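Long-range contact in uracil-DNA glycosylase (PDB 6LYJ), which belongs to the uracil DNA glycosylase superfamily of enzymes and has an alpha/beta fold built round a four-stranded parallel sheet: residues Y65-F77 and D91-F103. Numbering follows the deposited sequence.
Sequences YPEEDMCMAWARF and DPYHGGQANGLAF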
ATOM      1  N   TYR A  65       0.946   9.999 -11.699  1.00 16.71           N
ATOM      2  CA  TYR A  65       2.090   9.219 -11.260  1.00 19.07           C
ATOM      3  C   TYR A  65       1.827   7.728 -11.442  1.00 20.27           C
ATOM      4  O   TYR A  65       0.691   7.276 -11.277  1.00 19.10           O
ATOM      5  CB  TYR A  65       2.422   9.485  -9.780  1.00 18.93           C
ATOM      6  CG  TYR A  65       2.787  10.914  -9.452  1.00 20.84           C
ATOM      7  CD1 TYR A  65       3.842  11.549 -10.096  1.00 22.50           C
ATOM      8  CD2 TYR A  65       2.082  11.626  -8.491  1.00 21.91           C
ATOM      9  CE1 TYR A  65       4.187  12.856  -9.790  1.00 19.78           C
ATOM     10  CE2 TYR A  65       2.414  12.930  -8.180  1.00 21.53           C
ATOM     11  CZ  TYR A  65       3.470  13.541  -8.834  1.00 23.08           C
ATOM     12  OH  TYR A  65       3.800  14.843  -8.530  1.00 24.07           O
ATOM     13  N   PRO A  66       2.850   6.943 -11.808  1.00 22.99           N
ATOM     14  CA  PRO A  66       4.149   7.481 -12.224  1.00 20.28           C
ATOM     15  C   PRO A  66       4.093   7.941 -13.680  1.00 17.64           C
ATOM     16  O   PRO A  66       2.996   8.007 -14.247  1.00 14.93           O
ATOM     17  CB  PRO A  66       5.098   6.298 -12.041  1.00 24.86           C
ATOM     18  CG  PRO A  66       4.237   5.093 -12.155  1.00 24.58           C
ATOM     19  CD  PRO A  66       2.853   5.473 -11.716  1.00 23.13           C
ATOM     20  N   GLU A  67       5.239   8.282 -14.263  1.00 15.49           N
ATOM     21  CA  GLU A  67       5.290   8.556 -15.692  1.00 18.00           C
ATOM     22  C   GLU A  67       4.875   7.318 -16.481  1.00 18.30           C
ATOM     23  O   GLU A  67       4.939   6.186 -15.992  1.00 21.05           O
ATOM     24  CB  GLU A  67       6.690   9.007 -16.112  1.00 23.85           C
ATOM     25  CG  GLU A  67       7.044  10.403 -15.640  1.00 30.96           C
ATOM     26  CD  GLU A  67       6.202  11.468 -16.316  1.00 40.89           C
ATOM     27  OE1 GLU A  67       6.245  11.562 -17.561  1.00 45.17           O
ATOM     28  OE2 GLU A  67       5.478  12.195 -15.603  1.00 42.00           O
ATOM     29  N   GLU A  68       4.439   7.549 -17.721  1.00 18.35           N
ATOM     30  CA  GLU A  68       3.957   6.450 -18.553  1.00 21.30           C
ATOM     31  C   GLU A  68       5.007   5.352 -18.699  1.00 23.89           C
ATOM     32  O   GLU A  68       4.683   4.162 -18.610  1.00 27.11           O
ATOM     33  CB  GLU A  68       3.534   6.967 -19.928  1.00 18.73           C
ATOM     34  CG  GLU A  68       3.104   5.846 -20.865  1.00 23.05           C
ATOM     35  CD  GLU A  68       2.627   6.343 -22.212  1.00 28.02           C
ATOM     36  OE1 GLU A  68       1.400   6.413 -22.413  1.00 33.35           O
ATOM     37  OE2 GLU A  68       3.474   6.681 -23.061  1.00 35.62           O
ATOM     38  N   ASP A  69       6.268   5.728 -18.912  1.00 21.95           N
ATOM     39  CA  ASP A  69       7.316   4.735 -19.117  1.00 25.76           C
ATOM     40  C   ASP A  69       7.825   4.130 -17.814  1.00 24.33           C
ATOM     41  O   ASP A  69       8.791   3.360 -17.836  1.00 25.23           O
ATOM     42  CB  ASP A  69       8.478   5.345 -19.911  1.00 30.52           C
ATOM     43  CG  ASP A  69       9.189   6.470 -19.167  1.00 36.97           C
ATOM     44  OD1 ASP A  69       8.859   6.753 -17.995  1.00 35.82           O
ATOM     45  OD2 ASP A  69      10.100   7.077 -19.771  1.00 40.50           O
ATOM     46  N   MET A  70       7.203   4.468 -16.686  1.00 21.12           N
ATOM     47  CA  MET A  70       7.481   3.816 -15.420  1.00 18.64           C
ATOM     48  C   MET A  70       6.298   3.040 -14.863  1.00 18.44           C
ATOM     49  O   MET A  70       6.476   2.304 -13.887  1.00 22.44           O
ATOM     50  CB  MET A  70       7.949   4.842 -14.375  1.00 18.98           C
ATOM     51  CG  MET A  70       9.294   5.484 -14.690  1.00 24.42           C
ATOM     52  SD  MET A  70      10.645   4.285 -14.778  1.00 25.46           S
ATOM     53  CE  MET A  70      10.650   3.665 -13.094  1.00 25.24           C
ATOM     54  N   CYS A  71       5.097   3.179 -15.437  1.00 20.39           N
ATOM     55  CA  CYS A  71       3.951   2.502 -14.839  1.00 20.95           C
ATOM     56  C   CYS A  71       4.004   0.989 -15.021  1.00 18.07           C
ATOM     57  O   CYS A  71       3.271   0.280 -14.325  1.00 17.44           O
ATOM     58  CB  CYS A  71       2.631   3.052 -15.399  1.00 19.88           C
ATOM     59  SG  CYS A  71       2.206   2.578 -17.094  1.00 27.26           S
ATOM     60  N   MET A  72       4.857   0.480 -15.914  1.00 17.06           N
ATOM     61  CA  MET A  72       5.086  -0.955 -16.059  1.00 14.76           C
ATOM     62  C   MET A  72       6.459  -1.386 -15.554  1.00 15.04           C
ATOM     63  O   MET A  72       6.934  -2.467 -15.922  1.00 15.78           O
ATOM     64  CB  MET A  72       4.913  -1.383 -17.519  1.00 13.99           C
ATOM     65  CG  MET A  72       3.543  -1.088 -18.110  1.00 16.23           C
ATOM     66  SD  MET A  72       2.195  -1.896 -17.219  1.00 20.66           S
ATOM     67  CE  MET A  72       0.780  -1.322 -18.156  1.00 18.20           C
ATOM     68  N   ALA A  73       7.124  -0.554 -14.746  1.00 13.97           N
ATOM     69  CA  ALA A  73       8.453  -0.919 -14.259  1.00 16.84           C
ATOM     70  C   ALA A  73       8.430  -2.234 -13.493  1.00 15.30           C
ATOM     71  O   ALA A  73       9.397  -3.004 -13.552  1.00 17.71           O
ATOM     72  CB  ALA A  73       9.024   0.195 -13.378  1.00 14.51           C
ATOM     73  N   TRP A  74       7.327  -2.516 -12.790  1.00 15.09           N
ATOM     74  CA  TRP A  74       7.177  -3.761 -12.043  1.00 17.13           C
ATOM     75  C   TRP A  74       7.318  -5.001 -12.913  1.00 19.74           C
ATOM     76  O   TRP A  74       7.533  -6.095 -12.381  1.00 23.21           O
ATOM     77  CB  TRP A  74       5.811  -3.795 -11.357  1.00 10.96           C
ATOM     78  CG  TRP A  74       4.679  -3.596 -12.319  1.00 17.04           C
ATOM     79  CD1 TRP A  74       4.112  -2.408 -12.686  1.00 14.17           C
ATOM     80  CD2 TRP A  74       3.998  -4.612 -13.063  1.00 19.19           C
ATOM     81  NE1 TRP A  74       3.109  -2.622 -13.598  1.00 15.24           N
ATOM     82  CE2 TRP A  74       3.019  -3.967 -13.850  1.00 19.05           C
ATOM     83  CE3 TRP A  74       4.109  -6.002 -13.133  1.00 20.78           C
ATOM     84  CZ2 TRP A  74       2.163  -4.666 -14.698  1.00 15.78           C
ATOM     85  CZ3 TRP A  74       3.254  -6.696 -13.976  1.00 21.48           C
ATOM     86  CH2 TRP A  74       2.296  -6.027 -14.747  1.00 14.94           C
ATOM     87  N   ALA A  75       7.191  -4.865 -14.229  1.00 17.55           N
ATOM     88  CA  ALA A  75       7.261  -6.006 -15.127  1.00 17.39           C
ATOM     89  C   ALA A  75       8.629  -6.194 -15.769  1.00 15.10           C
ATOM     90  O   ALA A  75       8.811  -7.157 -16.517  1.00 19.70           O
ATOM     91  CB  ALA A  75       6.196  -5.870 -16.221  1.00 16.48           C
ATOM     92  N   ARG A  76       9.590  -5.308 -15.505  1.00 16.42           N
ATOM     93  CA  ARG A  76      10.843  -5.289 -16.252  1.00 16.62           C
ATOM     94  C   ARG A  76      12.041  -5.852 -15.489  1.00 21.02           C
ATOM     95  O   ARG A  76      13.159  -5.787 -16.005  1.00 23.40           O
ATOM     96  CB  ARG A  76      11.162  -3.866 -16.718  1.00 21.02           C
ATOM     97  CG  ARG A  76      10.123  -3.268 -17.661  1.00 23.79           C
ATOM     98  CD  ARG A  76      10.670  -2.041 -18.391  1.00 26.82           C
ATOM     99  NE  ARG A  76      10.836  -0.878 -17.520  1.00 23.66           N
ATOM    100  CZ  ARG A  76       9.973   0.129 -17.449  1.00 20.78           C
ATOM    101  NH1 ARG A  76       8.879   0.118 -18.199  1.00 19.18           N
ATOM    102  NH2 ARG A  76      10.206   1.152 -16.635  1.00 18.20           N
ATOM    103  N   PHE A  77      11.852  -6.422 -14.297  1.00 21.83           N
ATOM    104  CA  PHE A  77      13.007  -6.831 -13.502  1.00 22.85           C
ATOM    105  C   PHE A  77      13.321  -8.319 -13.586  1.00 25.05           C
ATOM    106  O   PHE A  77      14.403  -8.729 -13.154  1.00 21.11           O
ATOM    107  CB  PHE A  77      12.807  -6.467 -12.023  1.00 18.04           C
ATOM    108  CG  PHE A  77      12.944  -5.002 -11.723  1.00 17.80           C
ATOM    109  CD1 PHE A  77      11.886  -4.132 -11.920  1.00 16.02           C
ATOM    110  CD2 PHE A  77      14.138  -4.496 -11.223  1.00 18.77           C
ATOM    111  CE1 PHE A  77      12.014  -2.785 -11.632  1.00 21.56           C
ATOM    112  CE2 PHE A  77      14.275  -3.149 -10.938  1.00 21.12           C
ATOM    113  CZ  PHE A  77      13.213  -2.292 -11.143  1.00 24.28           C
ATOM    114  N   ASP A  91      -2.816   1.402  -4.860  1.00 16.15           N
ATOM    115  CA  ASP A  91      -2.439   2.282  -5.959  1.00 14.86           C
ATOM    116  C   ASP A  91      -1.094   2.955  -5.673  1.00 15.72           C
ATOM    117  O   ASP A  91      -0.590   2.861  -4.547  1.00 16.60           O
ATOM    118  CB  ASP A  91      -3.568   3.290  -6.217  1.00 19.22           C
ATOM    119  CG  ASP A  91      -3.727   4.310  -5.106  1.00 26.42           C
ATOM    120  OD1 ASP A  91      -3.300   4.042  -3.960  1.00 26.58           O
ATOM    121  OD2 ASP A  91      -4.303   5.384  -5.388  1.00 27.82           O
ATOM    122  N   PRO A  92      -0.455   3.585  -6.660  1.00 10.36           N
ATOM    123  CA  PRO A  92       0.873   4.159  -6.421  1.00 16.04           C
ATOM    124  C   PRO A  92       0.817   5.340  -5.464  1.00 16.27           C
ATOM    125  O   PRO A  92      -0.229   5.948  -5.236  1.00 16.51           O
ATOM    126  CB  PRO A  92       1.338   4.593  -7.818  1.00 13.94           C
ATOM    127  CG  PRO A  92       0.484   3.811  -8.771  1.00 15.06           C
ATOM    128  CD  PRO A  92      -0.841   3.700  -8.077  1.00 15.68           C
ATOM    129  N   TYR A  93       1.975   5.647  -4.883  1.00 15.88           N
ATOM    130  CA  TYR A  93       2.110   6.876  -4.117  1.00 14.04           C
ATOM    131  C   TYR A  93       1.766   8.069  -5.001  1.00 17.69           C
ATOM    132  O   TYR A  93       2.062   8.075  -6.199  1.00 16.51           O
ATOM    133  CB  TYR A  93       3.533   7.007  -3.578  1.00 15.04           C
ATOM    134  CG  TYR A  93       3.938   5.885  -2.656  1.00 14.12           C
ATOM    135  CD1 TYR A  93       3.451   5.817  -1.358  1.00 13.45           C
ATOM    136  CD2 TYR A  93       4.809   4.891  -3.085  1.00 15.04           C
ATOM    137  CE1 TYR A  93       3.817   4.793  -0.515  1.00 16.88           C
ATOM    138  CE2 TYR A  93       5.184   3.862  -2.249  1.00 15.88           C
ATOM    139  CZ  TYR A  93       4.682   3.817  -0.967  1.00 17.05           C
ATOM    140  OH  TYR A  93       5.050   2.791  -0.131  1.00 17.51           O
ATOM    141  N   HIS A  94       1.145   9.088  -4.407  1.00 15.35           N
ATOM    142  CA  HIS A  94       0.569  10.181  -5.182  1.00 17.72           C
ATOM    143  C   HIS A  94       1.287  11.506  -4.952  1.00 18.55           C
ATOM    144  O   HIS A  94       0.716  12.569  -5.218  1.00 18.10           O
ATOM    145  CB  HIS A  94      -0.926  10.321  -4.880  1.00 17.84           C
ATOM    146  CG  HIS A  94      -1.255  10.418  -3.420  1.00 20.34           C
ATOM    147  ND1 HIS A  94      -1.057  11.566  -2.684  1.00 21.28           N
ATOM    148  CD2 HIS A  94      -1.785   9.512  -2.565  1.00 19.02           C
ATOM    149  CE1 HIS A  94      -1.444  11.362  -1.437  1.00 20.25           C
ATOM    150  NE2 HIS A  94      -1.892  10.122  -1.338  1.00 20.90           N
ATOM    151  N   GLY A  95       2.534  11.467  -4.491  1.00 19.58           N
ATOM    152  CA  GLY A  95       3.270  12.690  -4.229  1.00 16.41           C
ATOM    153  C   GLY A  95       4.597  12.745  -4.954  1.00 19.00           C
ATOM    154  O   GLY A  95       5.468  13.548  -4.606  1.00 22.09           O
ATOM    155  N   GLY A  96       4.769  11.891  -5.962  1.00 21.82           N
ATOM    156  CA  GLY A  96       5.988  11.851  -6.742  1.00 22.49           C
ATOM    157  C   GLY A  96       7.015  10.824  -6.314  1.00 24.06           C
ATOM    158  O   GLY A  96       8.069  10.729  -6.954  1.00 21.57           O
ATOM    159  N   GLN A  97       6.757  10.056  -5.257  1.00 21.89           N
ATOM    160  CA  GLN A  97       7.751   9.092  -4.807  1.00 20.23           C
ATOM    161  C   GLN A  97       7.573   7.709  -5.427  1.00 19.51           C
ATOM    162  O   GLN A  97       8.454   6.859  -5.265  1.00 20.96           O
ATOM    163  CB  GLN A  97       7.745   9.000  -3.272  1.00 20.99           C
ATOM    164  CG  GLN A  97       6.476   8.468  -2.638  1.00 18.38           C
ATOM    165  CD  GLN A  97       5.413   9.533  -2.395  1.00 17.42           C
ATOM    166  OE1 GLN A  97       4.992  10.234  -3.314  1.00 18.60           O
ATOM    167  NE2 GLN A  97       4.965   9.644  -1.150  1.00 15.10           N
ATOM    168  N   ALA A  98       6.483   7.468  -6.153  1.00 20.25           N
ATOM    169  CA  ALA A  98       6.262   6.157  -6.751  1.00 17.18           C
ATOM    170  C   ALA A  98       7.285   5.879  -7.849  1.00 15.35           C
ATOM    171  O   ALA A  98       7.689   6.778  -8.593  1.00 18.16           O
ATOM    172  CB  ALA A  98       4.844   6.060  -7.312  1.00 14.25           C
ATOM    173  N   ASN A  99       7.693   4.610  -7.955  1.00 15.48           N
ATOM    174  CA  ASN A  99       8.670   4.178  -8.948  1.00 20.15           C
ATOM    175  C   ASN A  99       8.169   2.994  -9.771  1.00 21.23           C
ATOM    176  O   ASN A  99       8.979   2.268 -10.356  1.00 18.41           O
ATOM    177  CB  ASN A  99      10.008   3.835  -8.277  1.00 20.81           C
ATOM    178  CG  ASN A  99       9.894   2.690  -7.271  1.00 19.26           C
ATOM    179  OD1 ASN A  99       8.855   2.040  -7.160  1.00 20.59           O
ATOM    180  ND2 ASN A  99      10.973   2.441  -6.535  1.00 19.37           N
ATOM    181  N   GLY A 100       6.856   2.776  -9.827  1.00 20.51           N
ATOM    182  CA  GLY A 100       6.320   1.700 -10.632  1.00 15.12           C
ATOM    183  C   GLY A 100       6.322   0.345  -9.961  1.00 18.30           C
ATOM    184  O   GLY A 100       5.921  -0.641 -10.596  1.00 15.98           O
ATOM    185  N   LEU A 101       6.789   0.263  -8.718  1.00 14.94           N
ATOM    186  CA  LEU A 101       6.726  -0.933  -7.892  1.00 17.07           C
ATOM    187  C   LEU A 101       5.798  -0.679  -6.710  1.00 17.84           C
ATOM    188  O   LEU A 101       5.700   0.445  -6.211  1.00 15.92           O
ATOM    189  CB  LEU A 101       8.114  -1.317  -7.360  1.00 11.05           C
ATOM    190  CG  LEU A 101       9.312  -1.367  -8.315  1.00 25.11           C
ATOM    191  CD1 LEU A 101      10.600  -1.626  -7.547  1.00 25.10           C
ATOM    192  CD2 LEU A 101       9.117  -2.429  -9.367  1.00 21.65           C
ATOM    193  N   ALA A 102       5.111  -1.728  -6.266  1.00 19.95           N
ATOM    194  CA  ALA A 102       4.349  -1.627  -5.028  1.00 21.01           C
ATOM    195  C   ALA A 102       5.282  -1.361  -3.852  1.00 19.67           C
ATOM    196  O   ALA A 102       6.385  -1.910  -3.781  1.00 16.14           O
ATOM    197  CB  ALA A 102       3.553  -2.911  -4.785  1.00 10.08           C
ATOM    198  N   PHE A 103       4.842  -0.473  -2.952  1.00 15.00           N
ATOM    199  CA  PHE A 103       5.481  -0.185  -1.665  1.00 19.45           C
ATOM    200  C   PHE A 103       6.836   0.509  -1.772  1.00 18.06           C
ATOM    201  O   PHE A 103       7.188   1.319  -0.907  1.00 23.77           O
ATOM    202  CB  PHE A 103       5.617  -1.469  -0.838  1.00 14.07           C
ATOM    203  CG  PHE A 103       4.295  -2.037  -0.407  1.00 16.41           C
ATOM    204  CD1 PHE A 103       3.522  -1.379   0.540  1.00 19.10           C
ATOM    205  CD2 PHE A 103       3.812  -3.209  -0.964  1.00 17.78           C
ATOM    206  CE1 PHE A 103       2.292  -1.888   0.932  1.00 16.41           C
ATOM    207  CE2 PHE A 103       2.584  -3.728  -0.576  1.00 16.45           C
ATOM    208  CZ  PHE A 103       1.823  -3.064   0.371  1.00 14.63           C
TER
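Met-70 O is held by two groups. It takes the N-H of Ala-73 (3.1 Å), closing a type I turn. It also receives a CA-H...O contact across the segments, with Gly-100 CA 3.3 Å from Met-70 O. Gly-100 has no side chain, and its backbone comes close to this turn. The backbone N of Trp-74 gives Gly-100 O a weak hydrogen bond of 3.2 Å, bent to 121° at the hydrogen. With chi1 at 55° and chi2 at -90°, the indole edge of Trp-74 faces Gly-100 O, which lies in the ring plane. The ring also meets Trp-34 edge-to-face.

Beside it, Leu-101 CD2 reaches Trp-74 CA and, at 3.7 Å, Phe-77 CE1. Asn-99 OD1 accepts from Leu-101 N, forming an Asx turn, and Asn-99 ND2 hydrogen-bonds Ser-104 OG.

At the other end, Gly-96 lies over one face of the Tyr-65 ring. Its CA stands 3.8 Å from the ring centroid in a CH-pi contact. His-94 O approaches the ring edge, 3.4 Å from Tyr-65 CE2. Pro-66, after a cis peptide bond, crosses Pro-92 at about a right angle (CD to CG 4.1 Å).

Segment 91-103 carries the DPYH signature of this family, and His-94 NE2 bonds a polar side chain of another protein's chain. The signature loop is joined to the end of strand 64-65 and the loop that follows it. The two segments share one weak hydrogen bond, which implies that their interface rests mainly on shape, CH-pi and apolar packing.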